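Local coordinates for variant surface glycoprotein MITat 1.13 (Trypanosoma brucei, PDB 6Z8H) that probably forms part of the dense surface coat of the parasite, whose antigenic switching helps it evade the host immune response, at the interface of chains A and B. Residues are numbered along the deposited sequence; one frame, centred on the assembly and turned at random. Chains: chain A/B, Variant surface glycoprotein MITat 1.13.

Contact 1: the interface of chains A and B. Residues chain A 136, 152, 155, 157; chain B 197, 199, 224, 249.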
# COMPACT_ATOMS: atom_id res chain seq x y z
N ALA A 136 -30.76 -29.15 -0.29
CA ALA A 136 -30.92 -30.59 -0.15
C ALA A 136 -32.36 -30.90 -0.52
O ALA A 136 -33.26 -30.32 0.07
CB ALA A 136 -30.67 -31.01 1.29
N PHE A 152 -31.76 -38.43 -1.89
CA PHE A 152 -31.34 -37.03 -1.96
C PHE A 152 -30.98 -36.76 -3.41
O PHE A 152 -29.87 -37.05 -3.86
CB PHE A 152 -30.13 -36.78 -1.08
CG PHE A 152 -30.45 -36.77 0.38
CD1 PHE A 152 -30.67 -37.95 1.08
CD2 PHE A 152 -30.56 -35.57 1.06
CE1 PHE A 152 -30.92 -37.92 2.44
CE2 PHE A 152 -30.81 -35.54 2.40
CZ PHE A 152 -31.00 -36.69 3.09
N THR A 155 -28.42 -32.19 -3.97
CA THR A 155 -27.47 -32.06 -2.90
C THR A 155 -26.48 -30.97 -3.23
O THR A 155 -25.28 -31.10 -2.96
CB THR A 155 -26.68 -33.34 -2.68
OG1 THR A 155 -26.12 -33.77 -3.92
CG2 THR A 155 -27.56 -34.40 -2.13
N LEU A 157 -26.22 -28.29 -1.75
CA LEU A 157 -25.92 -27.56 -0.53
C LEU A 157 -24.42 -27.47 -0.31
O LEU A 157 -23.71 -28.48 -0.35
CB LEU A 157 -26.57 -28.25 0.67
CG LEU A 157 -26.69 -27.41 1.95
CD1 LEU A 157 -27.67 -26.26 1.79
CD2 LEU A 157 -27.06 -28.24 3.15
N LEU B 197 -22.91 -31.54 3.08
CA LEU B 197 -24.27 -31.80 3.53
C LEU B 197 -24.16 -32.86 4.62
O LEU B 197 -23.85 -34.02 4.34
CB LEU B 197 -25.15 -32.28 2.38
CG LEU B 197 -26.50 -32.90 2.78
CD1 LEU B 197 -27.35 -31.91 3.56
CD2 LEU B 197 -27.24 -33.41 1.57
N ALA B 199 -26.19 -35.07 7.30
CA ALA B 199 -27.54 -35.61 7.46
C ALA B 199 -27.61 -36.49 8.69
O ALA B 199 -26.67 -37.23 9.01
CB ALA B 199 -27.94 -36.41 6.23
N LEU B 224 -30.69 -31.75 8.68
CA LEU B 224 -29.86 -31.44 7.52
C LEU B 224 -29.06 -30.18 7.83
O LEU B 224 -29.64 -29.16 8.20
CB LEU B 224 -30.71 -31.18 6.28
CG LEU B 224 -31.59 -32.34 5.82
CD1 LEU B 224 -32.41 -32.06 4.57
CD2 LEU B 224 -30.72 -33.57 5.61
N ILE B 249 -22.85 -36.69 3.89
CA ILE B 249 -23.25 -37.62 2.84
C ILE B 249 -22.99 -37.08 1.45
O ILE B 249 -23.14 -37.82 0.47
CB ILE B 249 -24.72 -38.07 3.00
CG1 ILE B 249 -25.70 -36.90 2.89
CG2 ILE B 249 -24.90 -38.76 4.35
CD1 ILE B 249 -27.15 -37.33 2.73
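In the beta-rich head of this variant surface glycoprotein, strands 135-139 and 152-155 of chain A face strands 194-203, 221-229 and 247-253 of chain B, with A:Phe152 inserted among B:Ile249, B:Leu224 and B:Leu197. The phenyl ring is met from two directions. B:Ile249 CD1 sits over the centre of one face, 3.8 Å from the ring centroid, as a CH-pi contact, whereas B:Leu224 CD2 comes in plane at the edge, 3.8 Å from A:Phe152 CE2. B:Ile249 reaches the ring because its CG1 occupies the position between backbone N and carbonyl carbon (chi1 62°) and the chain then runs extended to CD1. The two side chains meet at roughly a right angle.

B:Leu197 divides its methyls between neighbours. B:Leu197 CD1 lies 3.7 Å from A:Leu157 CD2. B:Leu197 CD2 turns to A:Thr155 CG2 at 3.8 Å and also touches the ring atom A:Phe152 CD2. With CG of B:Leu197 turned opposite the backbone N (chi1 166°), the branch points into chain A; the residue as a whole has 59 Å² hidden by the partner. The other methyl of B:Leu224, CD1, rests 3.9 Å from A:Ala136 CB.

Contact 2: the interface of chains A and B. Residues chain A 73-74, 85, 88; chain B 74, 375-376, 379.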
# COMPACT_ATOMS: atom_id res chain seq x y z
N ALA A 73 24.35 26.56 -11.07
CA ALA A 73 24.66 27.82 -10.44
C ALA A 73 26.12 27.90 -10.07
O ALA A 73 26.71 28.97 -10.14
CB ALA A 73 23.81 28.01 -9.19
N LEU A 74 26.75 26.79 -9.72
CA LEU A 74 28.17 26.82 -9.36
C LEU A 74 29.06 26.88 -10.59
O LEU A 74 30.07 27.58 -10.59
CB LEU A 74 28.51 25.55 -8.59
CG LEU A 74 29.50 25.64 -7.45
CD1 LEU A 74 28.76 26.33 -6.28
CD2 LEU A 74 30.00 24.27 -7.07
N LEU A 85 20.36 32.16 -10.05
CA LEU A 85 20.22 32.47 -8.63
C LEU A 85 18.79 32.73 -8.17
O LEU A 85 18.43 32.26 -7.08
CB LEU A 85 21.17 33.61 -8.24
CG LEU A 85 22.65 33.34 -8.43
CD1 LEU A 85 23.47 34.49 -7.83
CD2 LEU A 85 23.10 32.03 -7.84
N LEU A 88 16.88 29.52 -7.03
CA LEU A 88 17.34 28.53 -6.06
C LEU A 88 16.50 28.50 -4.79
O LEU A 88 16.10 27.43 -4.34
CB LEU A 88 18.80 28.81 -5.70
CG LEU A 88 19.83 28.35 -6.72
CD1 LEU A 88 21.20 28.98 -6.45
CD2 LEU A 88 20.01 26.88 -6.69
N LEU B 74 30.05 25.03 0.29
CA LEU B 74 30.10 26.34 -0.35
C LEU B 74 30.47 27.39 0.69
O LEU B 74 31.21 28.28 0.33
CB LEU B 74 28.73 26.63 -0.94
CG LEU B 74 28.75 26.91 -2.44
CD1 LEU B 74 27.40 27.41 -2.91
CD2 LEU B 74 29.83 27.91 -2.78
N ILE B 375 22.61 29.37 -0.37
CA ILE B 375 23.48 29.05 -1.51
C ILE B 375 23.41 30.15 -2.55
O ILE B 375 24.44 30.61 -3.04
CB ILE B 375 23.12 27.67 -2.10
CG1 ILE B 375 23.61 26.57 -1.16
CG2 ILE B 375 23.74 27.50 -3.47
CD1 ILE B 375 23.17 25.19 -1.58
N ALA B 376 22.21 30.64 -2.85
CA ALA B 376 22.10 31.73 -3.82
C ALA B 376 22.86 32.95 -3.34
O ALA B 376 23.54 33.62 -4.12
CB ALA B 376 20.63 32.09 -4.00
N LEU B 379 26.68 32.50 -3.61
CA LEU B 379 27.18 32.60 -4.98
C LEU B 379 27.14 34.04 -5.46
O LEU B 379 28.05 34.49 -6.16
CB LEU B 379 26.39 31.69 -5.90
CG LEU B 379 26.62 30.20 -5.65
CD1 LEU B 379 25.65 29.39 -6.50
CD2 LEU B 379 28.06 29.78 -5.91
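B:Leu379 on helix 368-383 meets A:Leu74 and A:Ala73 at the end of helix 34-75 in the lobe of the dimer that carries the modelled C termini. Methyl-to-methyl packing dominates. The B:Leu379 side chain forks over chain A: CD2 lies 3.5 Å from A:Leu74 CD1, and CD1 lies 3.5 Å from A:Ala73 CB. Its chi1 of -69° sets CG opposite the carbonyl carbon and chi2 of 173° extends CD1, which lets one methyl go to each neighbour. The branch runs across A:Leu74.

A:Leu74 CD1 also meets its counterpart on the other chain, B:Leu74 CD1, at 3.8 Å. The two leucines run antiparallel past each other, and A:Leu74 CD1 touches both B:Leu74 and B:Leu379.

A second set of apolar contacts joins helix 78-129 of chain A to the same B helix. A:Leu85 CD2 reaches the base of B:Leu379, 3.8 Å from its CB, and A:Leu88 CD1 rests 3.9 Å from B:Ala376 CA. The small B:Ala376 probably allows the helices to approach here, and B:Ile375 CG2 touches A:Leu88 CD1 peripherally.

At the edge of this set, the methyl B:Ala376 CB lies 3.8 Å from the backbone carbonyl oxygen A:Leu85 O.

Contact 3: the interface of chains A and B. Residues chain A 140, 145-147; chain B 211, 214-216.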
# COMPACT_ATOMS: atom_id res chain seq x y z
N PHE A 140 -38.94 -38.93 -1.64
CA PHE A 140 -39.08 -40.21 -0.96
C PHE A 140 -39.32 -41.40 -1.90
O PHE A 140 -39.14 -42.54 -1.45
CB PHE A 140 -40.16 -40.09 0.10
CG PHE A 140 -39.66 -39.48 1.38
CD1 PHE A 140 -38.85 -40.20 2.25
CD2 PHE A 140 -39.98 -38.17 1.71
CE1 PHE A 140 -38.41 -39.66 3.43
CE2 PHE A 140 -39.54 -37.61 2.88
CZ PHE A 140 -38.74 -38.35 3.75
N LEU A 145 -41.20 -44.55 3.10
CA LEU A 145 -40.55 -43.41 3.75
C LEU A 145 -39.21 -43.79 4.36
O LEU A 145 -38.67 -43.03 5.18
CB LEU A 145 -41.46 -42.81 4.82
CG LEU A 145 -42.68 -41.95 4.47
CD1 LEU A 145 -42.23 -40.60 3.93
CD2 LEU A 145 -43.64 -42.63 3.50
N ARG A 146 -38.63 -44.93 3.96
CA ARG A 146 -37.24 -45.20 4.30
C ARG A 146 -36.32 -44.19 3.59
O ARG A 146 -36.69 -43.53 2.61
CB ARG A 146 -36.87 -46.64 3.98
CG ARG A 146 -37.69 -47.65 4.78
CD ARG A 146 -37.15 -49.07 4.65
NE ARG A 146 -37.74 -50.02 5.59
CZ ARG A 146 -37.52 -51.32 5.57
NH1 ARG A 146 -36.69 -51.83 4.66
NH2 ARG A 146 -38.12 -52.13 6.44
N LEU A 147 -35.10 -44.06 4.10
CA LEU A 147 -34.20 -43.02 3.61
C LEU A 147 -32.79 -43.58 3.49
O LEU A 147 -32.26 -44.16 4.45
CB LEU A 147 -34.22 -41.80 4.54
CG LEU A 147 -33.56 -40.50 4.06
CD1 LEU A 147 -34.09 -40.13 2.71
CD2 LEU A 147 -33.84 -39.42 5.07
N CYS B 211 -33.17 -44.87 9.58
CA CYS B 211 -34.21 -44.67 8.58
C CYS B 211 -34.04 -45.55 7.35
O CYS B 211 -34.94 -45.56 6.50
CB CYS B 211 -34.24 -43.19 8.17
SG CYS B 211 -34.77 -42.13 9.48
N THR B 214 -36.16 -48.42 9.13
CA THR B 214 -37.39 -47.94 9.76
C THR B 214 -37.80 -46.63 9.09
O THR B 214 -37.18 -45.59 9.33
CB THR B 214 -37.19 -47.74 11.26
OG1 THR B 214 -36.95 -49.01 11.89
CG2 THR B 214 -38.45 -47.13 11.89
N ALA B 215 -38.83 -46.69 8.24
CA ALA B 215 -39.25 -45.53 7.47
C ALA B 215 -39.54 -44.35 8.38
O ALA B 215 -39.92 -44.52 9.54
CB ALA B 215 -40.52 -45.89 6.69
N VAL B 216 -39.28 -43.15 7.86
CA VAL B 216 -39.57 -41.90 8.55
C VAL B 216 -40.98 -41.96 9.13
O VAL B 216 -41.95 -42.10 8.38
CB VAL B 216 -39.39 -40.70 7.60
CG1 VAL B 216 -39.96 -39.45 8.23
CG2 VAL B 216 -37.90 -40.51 7.23
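B:Val216 and A:Leu145, which lose 54 and 47 Å² of surface, form the centre of a loop-to-loop contact at the far end of the beta-rich head. Their backbones are joined by a hydrogen bond from B:Val216 N to A:Leu145 O of 2.7 Å, fairly straight at 161° about the hydrogen. The donor stands well above the carbonyl plane rather than on a lone pair. The valine side chain lies beside the same oxygen, with B:Val216 CG2 3.3 Å from A:Leu145 O. That methyl, B:Val216 CG2, also reaches A:Phe140 CE1 at 3.9 Å, the valine branch lying transverse to the phenylalanine side chain.

Within chain A, A:Leu145 CD1 sits over the centre of one face of the A:Phe140 ring, 3.7 Å above its plane, which should help to fix the ring beside the valine. A:Leu145 CB packs on B:Ala215 CB at 3.7 Å.

A second backbone hydrogen bond, from A:Leu147 N to B:Cys211 O at 2.8 Å, likewise has its donor above the carbonyl plane. B:Cys211 belongs to a disulfide with B:Cys201, which probably stiffens the acceptor loop. Between the two bonds A:Arg146 leads outward as an extended chain, its CG 3.8 Å from B:Ala215 CA.

Contact 4: the interface of chains A and B. Residues chain A 121-122, 125, 256; chain B 121-122, 125, 256.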
# COMPACT_ATOMS: atom_id res chain seq x y z
N GLY A 121 -11.56 -8.02 -0.13
CA GLY A 121 -11.52 -9.46 0.09
C GLY A 121 -12.86 -9.99 0.60
O GLY A 121 -13.34 -11.05 0.17
N VAL A 122 -13.47 -9.27 1.54
CA VAL A 122 -14.81 -9.67 1.96
C VAL A 122 -15.77 -9.66 0.77
O VAL A 122 -16.57 -10.60 0.62
CB VAL A 122 -15.32 -8.83 3.15
CG1 VAL A 122 -16.69 -9.33 3.61
CG2 VAL A 122 -14.35 -8.91 4.30
N THR A 125 -15.91 -12.82 -1.16
CA THR A 125 -16.75 -13.88 -0.60
C THR A 125 -18.23 -13.56 -0.80
O THR A 125 -19.04 -14.48 -1.01
CB THR A 125 -16.42 -14.15 0.87
OG1 THR A 125 -16.81 -13.08 1.72
CG2 THR A 125 -15.01 -14.51 1.07
N PHE A 256 -21.48 -10.40 7.28
CA PHE A 256 -20.11 -10.74 6.90
C PHE A 256 -19.18 -9.54 6.97
O PHE A 256 -18.07 -9.63 7.50
CB PHE A 256 -20.09 -11.31 5.49
CG PHE A 256 -20.60 -12.74 5.42
CD1 PHE A 256 -19.73 -13.78 5.68
CD2 PHE A 256 -21.93 -13.05 5.09
CE1 PHE A 256 -20.17 -15.11 5.64
CE2 PHE A 256 -22.36 -14.37 5.02
CZ PHE A 256 -21.47 -15.40 5.30
N GLY B 121 -8.99 -10.12 4.10
CA GLY B 121 -10.43 -9.97 4.05
C GLY B 121 -11.16 -11.29 3.83
O GLY B 121 -12.18 -11.57 4.47
N VAL B 122 -10.64 -12.11 2.92
CA VAL B 122 -11.24 -13.44 2.77
C VAL B 122 -11.14 -14.22 4.07
O VAL B 122 -12.08 -14.93 4.44
CB VAL B 122 -10.62 -14.20 1.59
CG1 VAL B 122 -11.28 -15.58 1.45
CG2 VAL B 122 -10.72 -13.42 0.31
N THR B 125 -13.93 -13.80 6.47
CA THR B 125 -15.11 -14.59 6.19
C THR B 125 -14.90 -16.07 6.50
O THR B 125 -15.84 -16.74 6.94
CB THR B 125 -15.59 -14.37 4.76
OG1 THR B 125 -14.71 -14.97 3.82
CG2 THR B 125 -15.83 -12.97 4.44
N PHE B 256 -13.28 -20.67 -1.35
CA PHE B 256 -13.42 -19.23 -1.11
C PHE B 256 -12.17 -18.45 -1.50
O PHE B 256 -12.26 -17.40 -2.15
CB PHE B 256 -13.79 -18.95 0.34
CG PHE B 256 -15.20 -19.34 0.69
CD1 PHE B 256 -16.23 -18.48 0.41
CD2 PHE B 256 -15.52 -20.57 1.26
CE1 PHE B 256 -17.55 -18.83 0.70
CE2 PHE B 256 -16.85 -20.92 1.56
CZ PHE B 256 -17.85 -20.05 1.30
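A:Thr125 and B:Thr125 meet end to end across the two-fold axis, where helix 78-129 of each chain packs against its copy. In A:Thr125, CB lies 3.8 Å from the methyl B:Thr125 CG2. From there the side chain forks. The hydroxyl A:Thr125 OG1 turns back to its own helix and donates a 2.7 Å hydrogen bond to A:Val122 O, arriving in the carbonyl plane on a lone pair. A chi1 of 69°, which places OG1 between the backbone N and the carbonyl carbon, makes this bond possible and sends CG2 across to the partner. The methyl A:Thr125 CG2 meets B:Thr125 CB at 3.7 Å and B:Val122 CG1 at 3.9 Å, and it lies 4.2 Å from B:Phe256 CD1 at the margin. The approaches modelled between each threonine methyl and the opposite hydroxyl are too short to be trusted, and the exact fit at the centre is therefore doubtful.

B:Thr125 repeats the arrangement, its own hydroxyl bonded to B:Val122 O. One turn earlier, A:Val122 CG2 lies 3.4 Å from B:Gly121 O, and the absence of a side chain at B:Gly121 probably lets the helices approach closely. The patch lies near the C-terminal ends of the two long helices, just before each chain passes into the beta-rich head, with A:Phe256 and B:Phe256 contributed by loops following strand 247-253.

The contacts are spread along an elongated two-fold dimer, an arrangement typical of variant surface glycoproteins. Contacts 1 and 3, whose C-alpha centres are about 15 Å apart, share the head: the chain A loop of contact 3 joins strands that supply contact 1, and the chain B loop lies between strands 194-203 and 221-229. Between C-alpha centres, contact 4 is about 24 Å from contact 1, and contact 2 lies about 57 Å from contact 4 and about 97 Å from contact 3. Helix 78-129 supplies both contacts 2 and 4, spanning from the contact 2 lobe to the base of the head; pairing at well-separated points probably keeps the chains aligned.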